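Local coordinates for protein alpha-galactosidase 1 (Saccharomyces cerevisiae, PDB 3LRK) that hydrolyses terminal, non-reducing alpha-D-galactose residues in alpha-D-galactosides, including galactose oligosaccharides, galactomannans and galactolipids, at residues K168-A173 with V181-C186; I162-Y167 with F194-G199; D73-G78 with L85-Q90; P125-L128 with E133-Q136; C221-D224 with D229-Y232. The protein carries 1 engineered substitution. All blocks are in the same frame, centred on the assembly; numbering follows the deposited sequence.

Contact 1. Residues K168-A173 with V181-C186; sequences KAMSDA and VFYSLC. Engineered in segment 181-186: Val181 (natural residue Ile).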
# COMPACT_ATOMS: atom_id res chain seq x y z
N LYS A 168 -9.49 10.08 -20.17
CA LYS A 168 -10.76 10.65 -20.63
C LYS A 168 -10.58 11.87 -21.53
O LYS A 168 -11.36 12.05 -22.48
CB LYS A 168 -11.70 10.99 -19.45
CG LYS A 168 -13.09 11.47 -19.91
CD LYS A 168 -14.08 11.54 -18.76
CE LYS A 168 -15.48 11.91 -19.26
NZ LYS A 168 -15.56 13.37 -19.61
N ALA A 169 -9.59 12.72 -21.24
CA ALA A 169 -9.30 13.87 -22.09
C ALA A 169 -9.11 13.47 -23.56
O ALA A 169 -9.65 14.13 -24.45
CB ALA A 169 -8.07 14.67 -21.57
N MET A 170 -8.36 12.39 -23.82
CA MET A 170 -8.19 11.93 -25.21
C MET A 170 -9.42 11.18 -25.75
O MET A 170 -9.75 11.30 -26.93
CB MET A 170 -6.92 11.09 -25.39
CG MET A 170 -6.69 10.57 -26.82
SD MET A 170 -6.63 11.88 -28.05
CE MET A 170 -4.91 12.35 -27.94
N SER A 171 -10.09 10.42 -24.89
CA SER A 171 -11.35 9.75 -25.25
C SER A 171 -12.36 10.77 -25.81
O SER A 171 -12.93 10.57 -26.89
CB SER A 171 -11.96 9.04 -24.04
OG SER A 171 -13.09 8.27 -24.40
N ASP A 172 -12.56 11.86 -25.06
CA ASP A 172 -13.47 12.94 -25.45
C ASP A 172 -13.03 13.65 -26.73
O ASP A 172 -13.86 13.94 -27.60
CB ASP A 172 -13.62 13.96 -24.32
CG ASP A 172 -14.38 13.40 -23.12
OD1 ASP A 172 -15.02 12.33 -23.23
OD2 ASP A 172 -14.33 14.06 -22.06
N ALA A 173 -11.74 13.94 -26.83
CA ALA A 173 -11.17 14.59 -28.01
C ALA A 173 -11.40 13.75 -29.28
O ALA A 173 -11.72 14.30 -30.33
CB ALA A 173 -9.68 14.87 -27.81
N VAL A 181 -12.97 5.77 -33.65
CA VAL A 181 -11.60 5.34 -33.38
C VAL A 181 -11.65 4.34 -32.23
O VAL A 181 -12.18 4.64 -31.14
CB VAL A 181 -10.66 6.55 -33.08
CG1 VAL A 181 -9.23 6.10 -32.72
CG2 VAL A 181 -10.64 7.54 -34.25
N PHE A 182 -11.12 3.14 -32.48
CA PHE A 182 -10.90 2.15 -31.44
C PHE A 182 -9.83 2.70 -30.50
O PHE A 182 -8.70 2.96 -30.93
CB PHE A 182 -10.40 0.85 -32.08
CG PHE A 182 -10.41 -0.35 -31.15
CD1 PHE A 182 -9.50 -0.45 -30.09
CD2 PHE A 182 -11.33 -1.37 -31.35
CE1 PHE A 182 -9.51 -1.54 -29.26
CE2 PHE A 182 -11.34 -2.48 -30.52
CZ PHE A 182 -10.44 -2.56 -29.47
N TYR A 183 -10.17 2.88 -29.22
CA TYR A 183 -9.26 3.55 -28.28
C TYR A 183 -8.61 2.54 -27.32
O TYR A 183 -9.28 1.95 -26.46
CB TYR A 183 -10.03 4.67 -27.55
CG TYR A 183 -9.23 5.56 -26.60
CD1 TYR A 183 -7.94 6.02 -26.92
CD2 TYR A 183 -9.81 5.98 -25.40
CE1 TYR A 183 -7.23 6.87 -26.02
CE2 TYR A 183 -9.13 6.82 -24.52
CZ TYR A 183 -7.86 7.26 -24.82
OH TYR A 183 -7.24 8.08 -23.90
N SER A 184 -7.31 2.35 -27.51
CA SER A 184 -6.51 1.37 -26.79
C SER A 184 -5.62 2.08 -25.77
O SER A 184 -4.72 2.82 -26.13
CB SER A 184 -5.65 0.57 -27.79
OG SER A 184 -4.58 -0.12 -27.17
N LEU A 185 -5.90 1.86 -24.48
CA LEU A 185 -5.10 2.44 -23.40
C LEU A 185 -3.80 1.69 -23.19
O LEU A 185 -3.75 0.47 -23.27
CB LEU A 185 -5.91 2.44 -22.10
CG LEU A 185 -6.75 3.66 -21.70
CD1 LEU A 185 -7.40 4.40 -22.85
CD2 LEU A 185 -7.77 3.33 -20.59
N CYS A 186 -2.72 2.44 -22.93
CA CYS A 186 -1.44 1.82 -22.62
C CYS A 186 -0.86 2.50 -21.39
O CYS A 186 0.13 3.21 -21.49
CB CYS A 186 -0.48 1.94 -23.82
SG CYS A 186 1.09 1.03 -23.64
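Tyr183 reaches out from its strand and lays its ring obliquely against the backbone and side-chain bases of Met170 and Ser171, and most of the surface buried here is its own. One flank of the ring meets Ser171, whose CB lies 3.6 Å from Tyr183 CE2. The other flank belongs to Met170, with CG 3.8 Å from Tyr183 CE1. Met170 CB also comes within 3.4 Å of Tyr183 OH, so the phenol end is cradled by the helix. That hydroxyl is buried but not wasted: it is hydrogen-bonded to the carbonyl of Tyr167, one turn back along the same helix. The tyrosine gets there because its CB points to the helix, and CG, opposite the backbone N (chi1 -175°), continues the ring that way.

The pairing illustrates how a beta-alpha-beta unit of a TIM barrel closes on itself: strand 145-149, helix 160-177 and strand 182-185 follow one another, and an aromatic residue of the last strand fills the layer between helix and barrel wall. Leu185, two residues along the strand, places CD1 over one face of the Tyr183 ring, 3.4 Å from its plane and nearer the ring's border than its middle.

Met170 touches the tyrosine with its first two side-chain carbons, then bends at chi2 and chi3, taking its sulfur end toward Ala135 of helix 131-140. Ser171 offers its CB to the ring, while its OG is hydrogen-bonded to the carbonyl of Ile200. Away from the strand, Lys168 NZ forms a 2.8 Å salt bridge with Asp172 OD2, on the syn lone pair, across one helical turn.

Contact 2. Residues I162-Y167 with F194-G199; sequences ISYHRY and FYWGSG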
# COMPACT_ATOMS: atom_id res chain seq x y z
N ILE A 162 -7.14 10.84 -11.10
CA ILE A 162 -6.23 11.61 -11.96
C ILE A 162 -5.88 10.90 -13.28
O ILE A 162 -5.83 11.53 -14.33
CB ILE A 162 -4.95 12.09 -11.20
CG1 ILE A 162 -4.17 13.09 -12.06
CG2 ILE A 162 -4.07 10.90 -10.77
CD1 ILE A 162 -3.19 13.97 -11.27
N SER A 163 -5.62 9.59 -13.23
CA SER A 163 -5.31 8.83 -14.45
C SER A 163 -6.54 8.71 -15.36
O SER A 163 -6.45 8.85 -16.58
CB SER A 163 -4.76 7.45 -14.10
OG SER A 163 -3.43 7.56 -13.64
N TYR A 164 -7.69 8.46 -14.75
CA TYR A 164 -8.95 8.45 -15.49
C TYR A 164 -9.20 9.76 -16.24
O TYR A 164 -9.56 9.74 -17.41
CB TYR A 164 -10.12 8.16 -14.53
CG TYR A 164 -11.48 8.42 -15.13
CD1 TYR A 164 -12.12 7.44 -15.91
CD2 TYR A 164 -12.13 9.63 -14.91
CE1 TYR A 164 -13.38 7.67 -16.44
CE2 TYR A 164 -13.39 9.88 -15.45
CZ TYR A 164 -14.01 8.89 -16.21
OH TYR A 164 -15.26 9.12 -16.74
N HIS A 165 -9.03 10.90 -15.58
CA HIS A 165 -9.30 12.18 -16.26
C HIS A 165 -8.32 12.46 -17.41
O HIS A 165 -8.71 12.99 -18.45
CB HIS A 165 -9.40 13.32 -15.26
CG HIS A 165 -10.74 13.37 -14.56
ND1 HIS A 165 -11.92 13.60 -15.24
CD2 HIS A 165 -11.08 13.19 -13.27
CE1 HIS A 165 -12.93 13.58 -14.39
NE2 HIS A 165 -12.45 13.32 -13.19
N ARG A 166 -7.06 12.04 -17.25
CA ARG A 166 -6.05 12.18 -18.31
C ARG A 166 -6.40 11.34 -19.55
O ARG A 166 -6.30 11.82 -20.69
CB ARG A 166 -4.65 11.83 -17.79
CG ARG A 166 -3.49 11.93 -18.84
CD ARG A 166 -2.10 12.09 -18.18
NE ARG A 166 -1.90 11.08 -17.15
CZ ARG A 166 -1.45 9.85 -17.36
NH1 ARG A 166 -1.05 9.46 -18.58
NH2 ARG A 166 -1.39 9.01 -16.34
N TYR A 167 -6.81 10.09 -19.32
CA TYR A 167 -7.23 9.21 -20.42
C TYR A 167 -8.58 9.58 -21.02
O TYR A 167 -8.77 9.45 -22.25
CB TYR A 167 -7.10 7.73 -20.03
CG TYR A 167 -5.64 7.35 -20.04
CD1 TYR A 167 -4.91 7.21 -18.86
CD2 TYR A 167 -4.97 7.23 -21.27
CE1 TYR A 167 -3.54 6.92 -18.90
CE2 TYR A 167 -3.62 6.94 -21.31
CZ TYR A 167 -2.91 6.79 -20.14
OH TYR A 167 -1.58 6.50 -20.22
N PHE A 194 -8.51 -1.43 -14.78
CA PHE A 194 -9.62 -2.36 -15.04
C PHE A 194 -10.96 -1.86 -14.47
O PHE A 194 -12.05 -2.25 -14.94
CB PHE A 194 -9.28 -3.77 -14.48
CG PHE A 194 -9.11 -3.80 -12.99
CD1 PHE A 194 -10.22 -3.83 -12.14
CD2 PHE A 194 -7.83 -3.78 -12.43
CE1 PHE A 194 -10.06 -3.82 -10.77
CE2 PHE A 194 -7.67 -3.78 -11.05
CZ PHE A 194 -8.80 -3.80 -10.22
N TYR A 195 -10.89 -1.01 -13.44
CA TYR A 195 -12.10 -0.47 -12.81
C TYR A 195 -12.73 0.67 -13.63
O TYR A 195 -13.96 0.80 -13.67
CB TYR A 195 -11.79 0.05 -11.41
CG TYR A 195 -12.02 -0.90 -10.25
CD1 TYR A 195 -11.12 -0.96 -9.20
CD2 TYR A 195 -13.16 -1.72 -10.19
CE1 TYR A 195 -11.31 -1.78 -8.12
CE2 TYR A 195 -13.37 -2.57 -9.09
CZ TYR A 195 -12.44 -2.59 -8.06
OH TYR A 195 -12.60 -3.41 -6.95
N TRP A 196 -11.90 1.48 -14.29
CA TRP A 196 -12.38 2.71 -14.96
C TRP A 196 -12.21 2.77 -16.49
O TRP A 196 -12.65 3.72 -17.13
CB TRP A 196 -11.76 3.96 -14.32
CG TRP A 196 -10.24 3.95 -14.13
CD1 TRP A 196 -9.56 3.61 -13.00
CD2 TRP A 196 -9.25 4.33 -15.10
NE1 TRP A 196 -8.20 3.76 -13.19
CE2 TRP A 196 -7.98 4.18 -14.48
CE3 TRP A 196 -9.31 4.78 -16.43
CZ2 TRP A 196 -6.78 4.47 -15.14
CZ3 TRP A 196 -8.11 5.06 -17.09
CH2 TRP A 196 -6.86 4.91 -16.44
N GLY A 197 -11.54 1.78 -17.06
CA GLY A 197 -11.28 1.77 -18.50
C GLY A 197 -12.53 1.73 -19.36
O GLY A 197 -12.57 2.39 -20.40
N SER A 198 -13.55 0.99 -18.94
CA SER A 198 -14.67 0.62 -19.83
C SER A 198 -15.51 1.79 -20.34
O SER A 198 -15.96 1.78 -21.50
CB SER A 198 -15.56 -0.46 -19.20
OG SER A 198 -16.32 0.06 -18.12
N GLY A 199 -15.72 2.79 -19.50
CA GLY A 199 -16.55 3.94 -19.85
C GLY A 199 -15.94 4.94 -20.80
O GLY A 199 -16.63 5.83 -21.31
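An aromatic packing contact, buried and without polar bonds of its own, sets the indole of Trp196 against helix 160-177 just after the barrel strand 182-185 has given way to the short, weakly bonded helix 193-196. The indole lies with one face on the helix backbone: Tyr164 CA sits 3.9 Å from the centroid of the six-membered ring and 18° off its normal, a CH-pi contact. Three side chains complete the seat. Tyr164 runs past the tryptophan in the opposite direction, its CD1 3.8 Å from Trp196 CB; Ser163 CB meets Trp196 CZ2 at 3.7 Å; and Tyr167 approaches the indole edge, CD1 to Trp196 CH2 3.9 Å. Trp196 holds CG between its backbone N and carbonyl carbon (chi1 50°), the crowded position, which swings the indole back onto the helix.

Within the (beta/alpha)8 barrel this ties the helix ahead of strand 182-185 to the segment beyond it. Asp191 serves both partners, its carboxylate bonding Ser163 OG and its carbonyl Trp196 NE1. With an alanine in place of Trp196, a gap would probably open over Tyr164 CA and beside Tyr167 CD1, and the Asp191 carbonyl would lose its indole N-H. Tyr167 OH is hydrogen-bonded to the carbonyl of Asp149, the catalytic nucleophile. At the subunit interface of the tetramer, Trp196 packs on Gly155 and Tyr164 on Lys154 of a neighbouring subunit.

Contact 3. Residues D73-G78 with L85-Q90; sequences DCWSSG and LVADEQ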
# COMPACT_ATOMS: atom_id res chain seq x y z
N ASP A 73 5.52 3.91 -32.14
CA ASP A 73 6.24 5.16 -31.82
C ASP A 73 7.16 5.61 -32.97
O ASP A 73 7.31 4.90 -33.97
CB ASP A 73 7.06 4.91 -30.54
CG ASP A 73 7.32 6.18 -29.71
OD1 ASP A 73 7.20 7.33 -30.19
OD2 ASP A 73 7.65 6.00 -28.52
N CYS A 74 7.76 6.80 -32.82
CA CYS A 74 8.85 7.31 -33.70
C CYS A 74 8.44 7.68 -35.13
O CYS A 74 9.25 7.59 -36.07
CB CYS A 74 10.03 6.32 -33.76
SG CYS A 74 10.26 5.32 -32.29
N TRP A 75 7.20 8.12 -35.30
CA TRP A 75 6.66 8.34 -36.64
C TRP A 75 6.66 9.83 -37.00
O TRP A 75 6.65 10.19 -38.18
CB TRP A 75 5.25 7.73 -36.75
CG TRP A 75 4.26 8.36 -35.82
CD1 TRP A 75 3.88 7.91 -34.58
CD2 TRP A 75 3.53 9.59 -36.03
NE1 TRP A 75 2.96 8.77 -34.02
CE2 TRP A 75 2.73 9.81 -34.88
CE3 TRP A 75 3.47 10.51 -37.09
CZ2 TRP A 75 1.89 10.92 -34.76
CZ3 TRP A 75 2.64 11.61 -36.96
CH2 TRP A 75 1.84 11.80 -35.80
N SER A 76 6.67 10.69 -35.97
CA SER A 76 6.58 12.14 -36.15
C SER A 76 7.95 12.83 -36.15
O SER A 76 8.95 12.24 -35.73
CB SER A 76 5.72 12.76 -35.03
OG SER A 76 6.23 12.42 -33.75
N SER A 77 7.98 14.07 -36.61
CA SER A 77 9.22 14.85 -36.61
C SER A 77 9.13 16.11 -35.73
O SER A 77 10.13 16.80 -35.51
CB SER A 77 9.63 15.20 -38.04
OG SER A 77 8.64 16.00 -38.66
N GLY A 78 7.94 16.39 -35.21
CA GLY A 78 7.69 17.61 -34.43
C GLY A 78 6.28 18.13 -34.62
O GLY A 78 5.36 17.36 -34.95
N LEU A 85 0.71 18.02 -34.98
CA LEU A 85 1.67 16.96 -35.24
C LEU A 85 2.04 16.94 -36.72
O LEU A 85 1.18 17.12 -37.58
CB LEU A 85 1.09 15.59 -34.87
CG LEU A 85 0.96 15.23 -33.39
CD1 LEU A 85 -0.01 14.07 -33.22
CD2 LEU A 85 2.32 14.90 -32.80
N VAL A 86 3.33 16.72 -36.98
CA VAL A 86 3.85 16.56 -38.34
C VAL A 86 4.47 15.17 -38.45
O VAL A 86 5.34 14.81 -37.66
CB VAL A 86 4.89 17.67 -38.68
CG1 VAL A 86 5.47 17.49 -40.09
CG2 VAL A 86 4.26 19.05 -38.55
N ALA A 87 4.02 14.37 -39.42
CA ALA A 87 4.65 13.08 -39.69
C ALA A 87 6.05 13.31 -40.26
O ALA A 87 6.26 14.27 -41.00
CB ALA A 87 3.81 12.28 -40.68
N ASP A 88 7.00 12.44 -39.91
CA ASP A 88 8.35 12.52 -40.43
C ASP A 88 8.27 12.31 -41.95
O ASP A 88 7.84 11.25 -42.41
CB ASP A 88 9.24 11.45 -39.77
CG ASP A 88 10.69 11.50 -40.24
OD1 ASP A 88 10.93 11.34 -41.45
OD2 ASP A 88 11.60 11.69 -39.40
N GLU A 89 8.66 13.33 -42.72
CA GLU A 89 8.51 13.27 -44.19
C GLU A 89 9.51 12.36 -44.91
O GLU A 89 9.31 12.02 -46.08
CB GLU A 89 8.47 14.67 -44.82
CG GLU A 89 9.46 15.67 -44.27
CD GLU A 89 8.95 17.10 -44.40
OE1 GLU A 89 8.46 17.67 -43.38
OE2 GLU A 89 9.02 17.64 -45.52
N GLN A 90 10.57 11.96 -44.21
CA GLN A 90 11.49 10.95 -44.71
C GLN A 90 10.88 9.54 -44.58
O GLN A 90 11.00 8.71 -45.48
CB GLN A 90 12.83 11.01 -43.96
CG GLN A 90 13.37 12.43 -43.77
CD GLN A 90 13.79 13.09 -45.08
OE1 GLN A 90 14.61 12.55 -45.82
NE2 GLN A 90 13.23 14.27 -45.36
O HOH W 1 11.53 11.98 -36.85
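Ser76 and Asp88 share a water that donates to both, 2.6 Å from Asp88 OD2 and 2.8 Å from Ser76 O, while Asp88 OD1 is hydrogen-bonded to the backbone N of Lys91, so the carboxylate is held at both oxygens. Next to it Asp88 N bonds Trp75 O at 2.9 Å, nearly straight at 168° and arriving in the plane of the Trp75 carbonyl, where a lone pair points. Ser77 N then reaches Val86 O, also at 2.9 Å, and Val86 N closes on Gly78 O. Together these bonds make an antiparallel beta hairpin of strands 76-79 and 85-87, with Ser76 and Ala87 forming a non-hydrogen-bonded pair whose side chains diverge.

Trp75, just before the first strand, packs against the second through the rim of its indole. Its CZ3 meets Ala87 CA at 3.7 Å, Ala87 CB lying at the edge in the ring plane, while CH2 touches Leu85 CD1 at 3.9 Å, the two side chains crossing at about a right angle. A chi1 of 63° folds the indole back beside Ser76, whose CB sits over one of its faces. A serine in place of Trp75 would probably open a gap beside Leu85 and Ala87 and leave the carbonyl of Tyr113, bonded to the indole N-H, without that donor.

The hairpin grows from a barrel loop that carries the substrate-binding Asp73. Asp73 OD1 accepts a 2.7 Å bond from Cys74 N, and Cys74 is joined by a disulfide to Cys42.

Contact 4. Residues P125-L128 with E133-Q136; sequences PGSL and EDAQ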
# COMPACT_ATOMS: atom_id res chain seq x y z
N PRO A 125 7.04 13.93 -29.84
CA PRO A 125 5.96 14.75 -29.27
C PRO A 125 4.80 13.94 -28.71
O PRO A 125 4.24 13.09 -29.40
CB PRO A 125 5.50 15.60 -30.46
CG PRO A 125 6.64 15.60 -31.41
CD PRO A 125 7.39 14.34 -31.21
N GLY A 126 4.45 14.23 -27.46
CA GLY A 126 3.32 13.59 -26.78
C GLY A 126 2.09 14.47 -26.78
O GLY A 126 2.16 15.67 -27.09
N SER A 127 0.94 13.88 -26.44
CA SER A 127 -0.35 14.55 -26.60
C SER A 127 -0.95 15.19 -25.34
O SER A 127 -2.03 15.78 -25.42
CB SER A 127 -1.38 13.56 -27.17
OG SER A 127 -0.99 13.08 -28.44
N LEU A 128 -0.27 15.07 -24.20
CA LEU A 128 -0.83 15.65 -22.96
C LEU A 128 -1.04 17.17 -23.07
O LEU A 128 -0.09 17.92 -23.34
CB LEU A 128 0.03 15.29 -21.74
CG LEU A 128 -0.51 15.66 -20.35
CD1 LEU A 128 -1.96 15.15 -20.15
CD2 LEU A 128 0.43 15.11 -19.26
N GLU A 133 -6.16 18.86 -30.68
CA GLU A 133 -5.40 18.94 -31.95
C GLU A 133 -4.96 17.57 -32.40
O GLU A 133 -4.92 17.29 -33.61
CB GLU A 133 -4.08 19.72 -31.83
CG GLU A 133 -4.07 21.00 -31.13
CD GLU A 133 -3.92 20.86 -29.64
OE1 GLU A 133 -4.93 20.50 -29.03
OE2 GLU A 133 -2.83 21.16 -29.10
N ASP A 134 -4.52 16.75 -31.45
CA ASP A 134 -3.90 15.48 -31.83
C ASP A 134 -4.93 14.46 -32.31
O ASP A 134 -4.74 13.82 -33.34
CB ASP A 134 -3.00 14.96 -30.71
CG ASP A 134 -1.70 15.76 -30.60
OD1 ASP A 134 -1.56 16.79 -31.28
OD2 ASP A 134 -0.81 15.35 -29.82
N ALA A 135 -6.05 14.36 -31.58
CA ALA A 135 -7.21 13.60 -32.05
C ALA A 135 -7.65 14.07 -33.44
O ALA A 135 -7.96 13.25 -34.30
CB ALA A 135 -8.36 13.70 -31.05
N GLN A 136 -7.70 15.40 -33.65
CA GLN A 136 -8.02 15.98 -34.95
C GLN A 136 -7.04 15.57 -36.05
O GLN A 136 -7.47 15.18 -37.15
CB GLN A 136 -8.12 17.51 -34.88
CG GLN A 136 -8.78 18.14 -36.12
CD GLN A 136 -10.20 17.64 -36.35
OE1 GLN A 136 -11.05 17.67 -35.45
NE2 GLN A 136 -10.47 17.15 -37.56
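Ser127 and Asp134 meet through a single short hydrogen bond: Ser127 OG donates at 2.7 Å to Asp134 OD2, which receives it on its anti lone pair, away from the other carboxylate oxygen. The serine comes in with its methylene too, Ser127 CB lying 3.2 Å from the same OD2. With CG on the far side from its carbonyl carbon (chi1 -73°), Asp134 extends its carboxylate off the helix toward the loop.

The same oxygen has a second direct partner in Arg79, from the hairpin strand 76-79, whose NH2 forms a salt bridge with it. That nitrogen is also hydrogen-bonded to the carbonyl of Gly126, so one guanidinium group holds both sides of the contact. OD2 is therefore gripped by a hydroxyl and a cation, which would be expected to favour the ionised carboxylate. In the second shell, Ser127 OG has another partner in Ser114 OG near the end of strand 109-115.

The result ties a (beta/alpha)8-barrel loop back to the helix it leads into: 125-128 lies between strand 109-115 and helix 131-140. Leu85 of strand 85-87 packs on Pro125 and Asp134, while helix 160-177 supplies Met170 against Ser127 and Ala173 against Ala135.

Contact 5. Residues C221-D224 with D229-Y232; sequences CPCD and DCKY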
# COMPACT_ATOMS: atom_id res chain seq x y z
N CYS A 221 10.96 -5.52 -13.99
CA CYS A 221 9.54 -5.81 -13.74
C CYS A 221 9.37 -6.24 -12.27
O CYS A 221 9.14 -7.42 -11.99
CB CYS A 221 9.03 -6.88 -14.71
SG CYS A 221 7.27 -7.32 -14.58
N PRO A 222 9.51 -5.28 -11.32
CA PRO A 222 9.62 -5.63 -9.90
C PRO A 222 8.36 -6.22 -9.25
O PRO A 222 8.47 -6.86 -8.19
CB PRO A 222 10.02 -4.30 -9.24
CG PRO A 222 9.42 -3.26 -10.12
CD PRO A 222 9.56 -3.82 -11.53
N CYS A 223 7.19 -6.03 -9.85
CA CYS A 223 5.95 -6.59 -9.30
C CYS A 223 5.76 -8.02 -9.76
O CYS A 223 5.74 -8.28 -10.97
CB CYS A 223 4.75 -5.74 -9.71
SG CYS A 223 4.80 -4.06 -9.09
N ASP A 224 5.64 -8.95 -8.81
CA ASP A 224 5.46 -10.36 -9.17
C ASP A 224 4.02 -10.65 -9.62
O ASP A 224 3.19 -9.73 -9.70
CB ASP A 224 5.96 -11.32 -8.07
CG ASP A 224 5.10 -11.31 -6.81
OD1 ASP A 224 3.90 -10.96 -6.86
OD2 ASP A 224 5.64 -11.69 -5.75
N ASP A 229 -2.00 -4.88 -8.39
CA ASP A 229 -2.02 -3.46 -8.09
C ASP A 229 -0.57 -3.05 -7.84
O ASP A 229 -0.09 -3.02 -6.70
CB ASP A 229 -2.93 -3.18 -6.86
CG ASP A 229 -2.96 -1.70 -6.47
OD1 ASP A 229 -2.75 -0.83 -7.34
OD2 ASP A 229 -3.19 -1.41 -5.28
N CYS A 230 0.11 -2.72 -8.92
CA CYS A 230 1.55 -2.53 -8.94
C CYS A 230 1.88 -1.05 -9.06
O CYS A 230 1.25 -0.35 -9.85
CB CYS A 230 2.11 -3.30 -10.15
SG CYS A 230 3.83 -3.00 -10.51
N LYS A 231 2.87 -0.57 -8.31
CA LYS A 231 3.22 0.85 -8.33
C LYS A 231 4.40 1.18 -9.26
O LYS A 231 4.75 2.35 -9.45
CB LYS A 231 3.49 1.36 -6.90
CG LYS A 231 2.29 1.20 -5.92
CD LYS A 231 1.10 2.07 -6.30
CE LYS A 231 0.07 2.10 -5.16
NZ LYS A 231 -1.15 2.91 -5.50
N TYR A 232 5.00 0.15 -9.84
CA TYR A 232 6.07 0.32 -10.82
C TYR A 232 5.92 -0.78 -11.85
O TYR A 232 6.56 -1.82 -11.74
CB TYR A 232 7.44 0.22 -10.15
CG TYR A 232 8.59 0.85 -10.92
CD1 TYR A 232 9.82 1.08 -10.31
CD2 TYR A 232 8.43 1.24 -12.26
CE1 TYR A 232 10.88 1.69 -11.01
CE2 TYR A 232 9.47 1.83 -12.96
CZ TYR A 232 10.69 2.06 -12.33
OH TYR A 232 11.72 2.66 -13.03
O HOH W 2 6.48 -4.67 -12.27
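Pro222 lays the outer part of its ring across the base of Tyr232, the two side chains crossing at about a right angle. Pro222 CG lies 4.0 Å from Tyr232 CB and 3.6 Å from Tyr232 O. This packing flanks a disulfide-closed loop: Cys223 and Cys230 are joined SG to SG at 2.0 Å and tie off the residues between them, in the long excursion that leads from barrel strand 203-205 to helix 239-246. A second bridge, Cys221 to Cys237, starts two residues earlier, so this irregular region, which lacks helix and strand across both segments, is probably held in shape in part by its two disulfides.

The bridge has a chi3 of 80°, a right-handed turn close to the relaxed value for a disulfide. Cys223 CB points to the other segment, and with SG beside its own backbone N (chi1 -63°) the sulfur is turned to meet that of Cys230. Beyond the bridge the carbonyl of Cys223 accepts from Asn241 and Lys245, fastening the loop to helix 239-246.

The phenol of Tyr232 is used in the tetramer. Its ring stacks on Phe194 of a neighbouring subunit and meets Tyr195 of that subunit edge-to-face, and its OH is hydrogen-bonded to Asn252 there. Back between the segments, a water fills in for a direct backbone bond, accepting from Cys223 N at 2.9 Å and donating to Tyr232 O at 2.9 Å.

Overall arrangement
Followed from the N terminus, contact 3 closes first, a hairpin on the loop after barrel strand 68-70. Contact 4 follows in series, drawing the loop after strand 109-115 onto helix 131-140, and touches contact 3 through Pro125 and Leu85. Contact 2 spans residues 162 to 199 and encloses contact 1, the one nested pair; both use helix 160-177, which is thereby joined to strand 182-185 and to helix 193-196. Met170 links contact 1 to contact 4. Contact 5 closes last, beyond strand 203-205, and none of the loops cross. Although contacts 2 and 5 do not touch within one chain, Tyr232 meets Phe194 between neighbouring subunits.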